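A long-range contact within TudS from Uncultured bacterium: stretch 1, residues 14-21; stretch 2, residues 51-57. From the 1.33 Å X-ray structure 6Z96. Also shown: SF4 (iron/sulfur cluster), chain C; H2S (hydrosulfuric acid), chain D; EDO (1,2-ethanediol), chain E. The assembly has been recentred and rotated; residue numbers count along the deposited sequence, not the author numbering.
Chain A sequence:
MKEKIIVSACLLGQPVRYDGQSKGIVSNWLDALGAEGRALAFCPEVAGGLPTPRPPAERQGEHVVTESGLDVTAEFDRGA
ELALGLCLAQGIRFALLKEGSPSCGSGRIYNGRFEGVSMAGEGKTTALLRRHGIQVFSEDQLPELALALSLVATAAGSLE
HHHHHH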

ATOM      1  N   GLN A  14     -10.368  -7.046   1.411  1.00 19.87           N
ATOM      2  CA  GLN A  14     -11.140  -6.190   2.309  1.00 18.96           C
ATOM      3  C   GLN A  14     -11.774  -5.050   1.533  1.00 19.07           C
ATOM      4  O   GLN A  14     -11.140  -4.456   0.671  1.00 19.29           O
ATOM      5  CB  GLN A  14     -10.278  -5.697   3.443  1.00 19.66           C
ATOM      6  CG  GLN A  14      -9.667  -6.851   4.233  1.00 20.95           C
ATOM      7  CD  GLN A  14      -9.100  -6.385   5.535  1.00 25.75           C
ATOM      8  OE1 GLN A  14      -9.471  -5.325   6.050  1.00 27.43           O
ATOM      9  NE2 GLN A  14      -8.234  -7.185   6.133  1.00 26.96           N
ATOM     10  N   PRO A  15     -13.036  -4.706   1.843  1.00 18.60           N
ATOM     11  CA  PRO A  15     -13.737  -3.685   1.052  1.00 17.95           C
ATOM     12  C   PRO A  15     -13.480  -2.286   1.572  1.00 18.84           C
ATOM     13  O   PRO A  15     -14.402  -1.521   1.873  1.00 19.54           O
ATOM     14  CB  PRO A  15     -15.219  -4.082   1.203  1.00 18.42           C
ATOM     15  CG  PRO A  15     -15.250  -4.595   2.632  1.00 19.44           C
ATOM     16  CD  PRO A  15     -13.944  -5.365   2.813  1.00 18.87           C
ATOM     17  N   VAL A  16     -12.206  -1.927   1.575  1.00 17.99           N
ATOM     18  CA  VAL A  16     -11.754  -0.625   2.058  1.00 17.73           C
ATOM     19  C   VAL A  16     -11.386   0.347   0.930  1.00 16.42           C
ATOM     20  O   VAL A  16     -10.951   1.452   1.255  1.00 16.22           O
ATOM     21  CB  VAL A  16     -10.561  -0.809   3.017  1.00 19.42           C
ATOM     22  CG1 VAL A  16     -10.985  -1.469   4.326  1.00 20.52           C
ATOM     23  CG2 VAL A  16      -9.433  -1.589   2.331  1.00 19.89           C
ATOM     24  N   ARG A  17     -11.536  -0.018  -0.367  1.00 16.16           N
ATOM     25  CA  ARG A  17     -11.196   0.884  -1.465  1.00 15.96           C
ATOM     26  C   ARG A  17     -12.070   2.120  -1.417  1.00 16.40           C
ATOM     27  O   ARG A  17     -13.144   2.096  -0.779  1.00 16.75           O
ATOM     28  CB  ARG A  17     -11.350   0.169  -2.829  1.00 18.42           C
ATOM     29  CG  ARG A  17     -10.209  -0.817  -3.111  1.00 20.38           C
ATOM     30  CD  ARG A  17      -8.940  -0.130  -3.633  1.00 21.54           C
ATOM     31  NE  ARG A  17      -9.122   0.348  -5.011  1.00 22.33           N
ATOM     32  CZ  ARG A  17      -8.178   0.931  -5.739  1.00 25.15           C
ATOM     33  NH1 ARG A  17      -6.954   1.103  -5.240  1.00 24.59           N
ATOM     34  NH2 ARG A  17      -8.433   1.313  -6.988  1.00 24.15           N
ATOM     35  N   TYR A  18     -11.664   3.181  -2.133  1.00 16.52           N
ATOM     36  CA  TYR A  18     -12.425   4.427  -2.138  1.00 17.68           C
ATOM     37  C   TYR A  18     -13.874   4.216  -2.602  1.00 17.79           C
ATOM     38  O   TYR A  18     -14.750   4.957  -2.176  1.00 17.72           O
ATOM     39  CB  TYR A  18     -11.727   5.496  -3.005  1.00 18.71           C
ATOM     40  CG  TYR A  18     -11.861   5.257  -4.490  1.00 21.24           C
ATOM     41  CD1 TYR A  18     -11.120   4.269  -5.123  1.00 23.56           C
ATOM     42  CD2 TYR A  18     -12.797   5.949  -5.238  1.00 22.94           C
ATOM     43  CE1 TYR A  18     -11.283   4.004  -6.482  1.00 25.48           C
ATOM     44  CE2 TYR A  18     -12.977   5.684  -6.596  1.00 24.39           C
ATOM     45  CZ  TYR A  18     -12.189   4.737  -7.220  1.00 26.73           C
ATOM     46  OH  TYR A  18     -12.326   4.496  -8.569  1.00 29.73           O
ATOM     47  N   ASP A  19     -14.100   3.245  -3.496  1.00 17.47           N
ATOM     48  CA  ASP A  19     -15.457   2.980  -3.985  1.00 19.15           C
ATOM     49  C   ASP A  19     -16.172   1.846  -3.206  1.00 21.32           C
ATOM     50  O   ASP A  19     -17.225   1.352  -3.636  1.00 21.91           O
ATOM     51  CB  ASP A  19     -15.421   2.700  -5.487  1.00 22.06           C
ATOM     52  CG  ASP A  19     -14.560   1.541  -5.919  1.00 27.84           C
ATOM     53  OD1 ASP A  19     -13.967   0.869  -5.037  1.00 26.15           O
ATOM     54  OD2 ASP A  19     -14.496   1.283  -7.143  1.00 31.63           O
ATOM     55  N   GLY A  20     -15.615   1.430  -2.081  1.00 21.95           N
ATOM     56  CA  GLY A  20     -16.186   0.355  -1.281  1.00 24.61           C
ATOM     57  C   GLY A  20     -15.937  -1.031  -1.869  1.00 28.41           C
ATOM     58  O   GLY A  20     -16.434  -2.017  -1.327  1.00 31.29           O
ATOM     59  N   GLN A  21     -15.150  -1.142  -2.942  1.00 28.93           N
ATOM     60  CA  GLN A  21     -14.817  -2.444  -3.542  1.00 31.25           C
ATOM     61  C   GLN A  21     -13.537  -3.042  -2.896  1.00 30.80           C
ATOM     62  O   GLN A  21     -12.937  -2.452  -2.003  1.00 30.92           O
ATOM     63  CB  GLN A  21     -14.590  -2.297  -5.055  1.00 35.17           C
ATOM     64  CG  GLN A  21     -15.838  -1.944  -5.847  1.00 43.00           C
ATOM     65  CD  GLN A  21     -15.561  -2.092  -7.324  1.00 51.31           C
ATOM     66  OE1 GLN A  21     -14.666  -1.444  -7.896  1.00 53.42           O
ATOM     67  NE2 GLN A  21     -16.323  -2.960  -7.979  1.00 53.61           N
ATOM     68  N   PRO A  51     -13.023   7.979   5.400  1.00 14.85           N
ATOM     69  CA  PRO A  51     -14.156   7.049   5.407  1.00 14.59           C
ATOM     70  C   PRO A  51     -14.151   6.111   4.195  1.00 14.73           C
ATOM     71  O   PRO A  51     -13.311   6.233   3.300  1.00 14.96           O
ATOM     72  CB  PRO A  51     -15.353   8.012   5.361  1.00 15.79           C
ATOM     73  CG  PRO A  51     -14.880   9.102   4.405  1.00 16.35           C
ATOM     74  CD  PRO A  51     -13.396   9.289   4.818  1.00 15.32           C
ATOM     75  N   THR A  52     -15.097   5.145   4.168  1.00 14.47           N
ATOM     76  CA  THR A  52     -15.245   4.239   3.028  1.00 14.78           C
ATOM     77  C   THR A  52     -16.746   4.201   2.719  1.00 15.99           C
ATOM     78  O   THR A  52     -17.525   3.756   3.568  1.00 17.25           O
ATOM     79  CB  THR A  52     -14.778   2.841   3.380  1.00 17.05           C
ATOM     80  OG1 THR A  52     -13.416   2.909   3.814  1.00 17.70           O
ATOM     81  CG2 THR A  52     -14.862   1.924   2.174  1.00 17.28           C
ATOM     82  N   PRO A  53     -17.204   4.697   1.569  1.00 16.29           N
ATOM     83  CA  PRO A  53     -16.445   5.236   0.449  1.00 16.50           C
ATOM     84  C   PRO A  53     -15.876   6.625   0.717  1.00 16.53           C
ATOM     85  O   PRO A  53     -16.201   7.288   1.705  1.00 16.02           O
ATOM     86  CB  PRO A  53     -17.499   5.256  -0.675  1.00 17.64           C
ATOM     87  CG  PRO A  53     -18.765   5.633   0.091  1.00 17.53           C
ATOM     88  CD  PRO A  53     -18.668   4.753   1.302  1.00 16.58           C
ATOM     89  N   ARG A  54     -15.016   7.078  -0.196  1.00 16.16           N
ATOM     90  CA  ARG A  54     -14.391   8.392  -0.116  1.00 15.83           C
ATOM     91  C   ARG A  54     -14.113   8.830  -1.549  1.00 17.43           C
ATOM     92  O   ARG A  54     -14.016   7.996  -2.449  1.00 16.79           O
ATOM     93  CB  ARG A  54     -13.106   8.338   0.747  1.00 16.78           C
ATOM     94  CG  ARG A  54     -12.134   7.282   0.295  1.00 16.02           C
ATOM     95  CD  ARG A  54     -11.010   7.153   1.317  1.00 15.76           C
ATOM     96  NE  ARG A  54     -10.091   6.060   0.966  1.00 14.76           N
ATOM     97  CZ  ARG A  54     -10.320   4.775   1.226  1.00 15.40           C
ATOM     98  NH1 ARG A  54     -11.441   4.400   1.846  1.00 16.30           N
ATOM     99  NH2 ARG A  54      -9.454   3.852   0.835  1.00 14.83           N
ATOM    100  N   PRO A  55     -14.032  10.138  -1.795  1.00 19.01           N
ATOM    101  CA  PRO A  55     -13.839  10.583  -3.186  1.00 20.30           C
ATOM    102  C   PRO A  55     -12.469  10.167  -3.694  1.00 20.57           C
ATOM    103  O   PRO A  55     -11.504  10.126  -2.917  1.00 20.94           O
ATOM    104  CB  PRO A  55     -13.928  12.115  -3.095  1.00 22.50           C
ATOM    105  CG  PRO A  55     -14.389  12.443  -1.727  1.00 22.99           C
ATOM    106  CD  PRO A  55     -14.118  11.262  -0.842  1.00 20.26           C
ATOM    107  N   PRO A  56     -12.334   9.967  -5.015  1.00 20.40           N
ATOM    108  CA  PRO A  56     -10.997   9.701  -5.569  1.00 20.73           C
ATOM    109  C   PRO A  56     -10.053  10.857  -5.287  1.00 19.91           C
ATOM    110  O   PRO A  56     -10.481  12.013  -5.206  1.00 19.69           O
ATOM    111  CB  PRO A  56     -11.248   9.603  -7.078  1.00 22.69           C
ATOM    112  CG  PRO A  56     -12.714   9.346  -7.224  1.00 22.78           C
ATOM    113  CD  PRO A  56     -13.380   9.999  -6.064  1.00 20.64           C
ATOM    114  N   ALA A  57      -8.804  10.537  -5.073  1.00 19.22           N
ATOM    115  CA  ALA A  57      -7.797  11.569  -4.804  1.00 18.46           C
ATOM    116  C   ALA A  57      -6.557  11.289  -5.589  1.00 17.98           C
ATOM    117  O   ALA A  57      -6.276  10.136  -5.947  1.00 18.15           O
ATOM    118  CB  ALA A  57      -7.475  11.625  -3.318  1.00 18.78           C
TER
HETATM  119 FE1  SF4 C 301      -6.429   2.257  -1.194  0.80 16.75          FE
HETATM  120 FE2  SF4 C 301      -5.968  -0.389  -0.894  0.90 14.54          FE
HETATM  121 FE3  SF4 C 301      -6.237   1.199   1.340  0.90 14.23          FE
HETATM  122 FE4  SF4 C 301      -3.987   1.352  -0.230  0.90 14.76          FE
HETATM  123  S1  SF4 C 301      -4.709  -0.434   1.058  0.90 14.45           S
HETATM  124  S2  SF4 C 301      -5.149   3.114   0.624  0.90 15.60           S
HETATM  125  S3  SF4 C 301      -4.890   1.034  -2.337  0.90 15.91           S
HETATM  126  S4  SF4 C 301      -7.850   0.697  -0.243  0.90 15.29           S
HETATM  127  S   H2S D 302      -8.173   3.379  -2.323  0.80 20.23           S
HETATM  128  C1  EDO E 303      -9.111   8.300  -1.878  1.00 25.28           C
HETATM  129  O1  EDO E 303      -7.844   7.863  -2.349  1.00 25.78           O
HETATM  130  C2  EDO E 303      -8.989   9.332  -0.823  1.00 25.25           C
HETATM  131  O2  EDO E 303     -10.222   9.995  -0.544  1.00 25.51           O

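The contact is a loop-to-loop packing held by three hydrogen bonds, all donated by Arg54 to backbone carbonyls of the other stretch, with small apolar contacts around them. Neither stretch forms regular helix or strand. The two stretches bury 362 Å² between them, with both sides summed, and three directional bonds cross that area.

The backbone bond is the straightest: Arg54 N donates to Tyr18 O at 2.9 Å with an N-H...O angle of 161°. Tyr18 and Pro53 are the nearest residues by CA position, 4.8 Å apart, and Tyr18 O also lies 3.1 Å from Pro53 CA. Pro53 N, which carries no hydrogen, is not the donor; the amide of Arg54 that follows it lies within reach of Tyr18 O.

The other two bonds come from the arginine side chain. Its chi1 is p, and chi2 and chi3 are both t, so the chain is extended; although CA-to-CB points sideways, the guanidinium comes nearer to stretch 1. Val16 O lies near the guanidinium plane and accepts from both terminal nitrogens, from Arg54 NH2 at 2.9 Å (147°) and from Arg54 NH1 at 3.0 Å (138°). The angles are bent because two donors converge on one oxygen. Arg54 NH1 also donates to Pro51 O at 3.0 Å and 160°, tying the side chain back to its own stretch. Tyr18 N lies over one guanidinium face. Arginine suits this buried site because its several N-H groups can serve different carbonyls at once.

The receiving loop is shaped by a type I turn from Arg17 to Gly20, closed by Gly20 N donating to Arg17 O at 2.9 Å. Gly20 has phi of 76°, a positive value that favours glycine. Thr52 packs beside this turn, its small methyl lying against backbone atoms: Thr52 CG2 is 3.4 Å from Arg17 O, 3.5 Å from Pro15 O and 4.0 Å from Gly20 CA. A cis peptide bond joins Thr52 to Pro53, a geometry that proline tolerates better than other residues.

Tyr18 has 109 Å² covered by stretch 2. Its broad ring, at chi1 74° (p), reaches Pro56 in an apolar contact, Tyr18 CE2 to Pro56 CG at 3.7 Å, while Tyr18 CB lies 3.8 Å from Arg54 CG.

The iron-sulfur cluster and its bound hydrosulfuric acid adjoin the same site. Arg54 NH2 approaches the H2S sulfur at 3.4 Å and SF4 S4 at 3.7 Å, and Tyr18 N is 3.5 Å from the H2S sulfur, which in turn binds SF4 FE1 at 2.4 Å.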